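Local coordinates for ribosome-inactivating protein (Lychnis chalcedonica, PDB 2G5X) that belongs to the ribosome-inactivating proteins, a family well known from plants, and consists here of a single chain, at residues A[67-72]-A[115-120]. Numbering follows the deposited sequence.
Sequences DAYLVG and CASTYT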
# COMPACT_ATOMS: atom_id res chain seq x y z
N ASP A 67 -1.88 3.86 -10.50
CA ASP A 67 -0.63 3.14 -10.25
C ASP A 67 -0.46 2.54 -8.86
O ASP A 67 0.63 2.05 -8.53
CB ASP A 67 0.55 4.07 -10.54
CG ASP A 67 0.48 5.37 -9.74
OD1 ASP A 67 -0.39 5.48 -8.86
OD2 ASP A 67 1.31 6.27 -10.00
N ALA A 68 -1.51 2.58 -8.05
CA ALA A 68 -1.48 2.03 -6.69
C ALA A 68 -0.39 2.69 -5.82
O ALA A 68 0.27 2.03 -5.02
CB ALA A 68 -1.27 0.51 -6.74
N TYR A 69 -0.24 4.00 -5.98
CA TYR A 69 0.75 4.78 -5.24
C TYR A 69 0.15 5.44 -3.99
O TYR A 69 -0.87 6.12 -4.08
CB TYR A 69 1.31 5.84 -6.20
CG TYR A 69 2.55 6.55 -5.74
CD1 TYR A 69 2.47 7.78 -5.08
CD2 TYR A 69 3.81 6.00 -5.98
CE1 TYR A 69 3.62 8.45 -4.68
CE2 TYR A 69 4.97 6.67 -5.58
CZ TYR A 69 4.87 7.89 -4.93
OH TYR A 69 6.01 8.55 -4.54
N LEU A 70 0.78 5.24 -2.83
CA LEU A 70 0.28 5.81 -1.57
C LEU A 70 0.52 7.32 -1.47
O LEU A 70 1.66 7.78 -1.55
CB LEU A 70 0.94 5.11 -0.38
CG LEU A 70 0.48 5.56 1.02
CD1 LEU A 70 -0.96 5.13 1.26
CD2 LEU A 70 1.40 4.96 2.08
N VAL A 71 -0.55 8.09 -1.27
CA VAL A 71 -0.43 9.54 -1.19
C VAL A 71 -0.65 10.14 0.21
O VAL A 71 -0.39 11.32 0.42
CB VAL A 71 -1.40 10.25 -2.17
CG1 VAL A 71 -1.12 9.79 -3.60
CG2 VAL A 71 -2.85 9.97 -1.79
N GLY A 72 -1.13 9.33 1.15
CA GLY A 72 -1.37 9.82 2.50
C GLY A 72 -2.30 8.92 3.29
O GLY A 72 -2.63 7.82 2.84
N CYS A 115 7.19 14.13 5.73
CA CYS A 115 7.97 13.39 4.75
C CYS A 115 7.25 13.28 3.41
O CYS A 115 6.06 13.57 3.31
CB CYS A 115 8.32 11.99 5.28
SG CYS A 115 6.98 10.78 5.28
N ALA A 116 7.99 12.88 2.37
CA ALA A 116 7.43 12.73 1.03
C ALA A 116 7.00 11.30 0.74
O ALA A 116 7.30 10.38 1.50
CB ALA A 116 8.45 13.19 -0.01
N SER A 117 6.30 11.11 -0.38
CA SER A 117 5.78 9.81 -0.79
C SER A 117 6.73 8.87 -1.54
O SER A 117 6.43 7.69 -1.72
CB SER A 117 4.56 10.02 -1.68
OG SER A 117 4.96 10.55 -2.94
N THR A 118 7.86 9.39 -1.98
CA THR A 118 8.83 8.60 -2.74
C THR A 118 9.56 7.55 -1.93
O THR A 118 9.74 7.69 -0.72
CB THR A 118 9.89 9.49 -3.39
OG1 THR A 118 10.51 10.29 -2.37
CG2 THR A 118 9.26 10.41 -4.44
N TYR A 119 9.99 6.48 -2.60
CA TYR A 119 10.74 5.44 -1.92
C TYR A 119 12.03 6.04 -1.38
O TYR A 119 12.47 5.71 -0.29
CB TYR A 119 11.07 4.28 -2.88
CG TYR A 119 10.08 3.13 -2.82
CD1 TYR A 119 9.75 2.54 -1.60
CD2 TYR A 119 9.50 2.63 -3.98
CE1 TYR A 119 8.87 1.46 -1.54
CE2 TYR A 119 8.61 1.56 -3.93
CZ TYR A 119 8.30 0.98 -2.70
OH TYR A 119 7.42 -0.08 -2.65
N THR A 120 12.64 6.94 -2.16
CA THR A 120 13.88 7.57 -1.73
C THR A 120 13.74 8.35 -0.42
O THR A 120 14.52 8.14 0.51
CB THR A 120 14.43 8.52 -2.81
OG1 THR A 120 13.42 9.46 -3.19
CG2 THR A 120 14.88 7.73 -4.03
O HOH W 1 4.05 6.27 -1.37
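Y69 and S117 meet through a direct side-chain hydrogen bond: the phenol OH of Y69 donates to OG of S117 at 2.8 Å. The serine oxygen lies at the ring edge, close to the ring plane, and CE1 of Y69 is 3.0 Å from the same OG, placing S117 at the hydroxyl corner of the tyrosine rather than over a face. CG of Y69 is anti to the backbone N (chi1 -167°), which sends the ring out from strand 69-76 towards the turn. S117 OG is also hydrogen-bonded to D90 OD2, a second partner that probably fixes its rotation.

Water supplies the second link. Water 1 donates to L70 O and to S117 O, 2.8 Å from each, bridging two carbonyl oxygens, both acceptors, which need a donor between them; the same water lies over one face of the Y69 ring, 3.9 Å from its plane and displaced from the centre.

Van der Waals contact adds CB of S117 at 3.5 Å from CE1 of Y69; CG2 of T118 stands 3.7 Å from Y69 OH, and CB of S117 lies equally far from L70 O. The buried area totals only 150 Å².

On the strand side, A68 and Y69 lie opposite R64 as a G1 beta bulge, with A68 at positive phi (58°). On the other segment, T118 is the N-cap of helix 119-126, its OG1 hydrogen-bonded to D121 N. The arrangement thus joins a bulged strand of the mixed sheet to a capped helix start within the ribosome-inactivating protein fold.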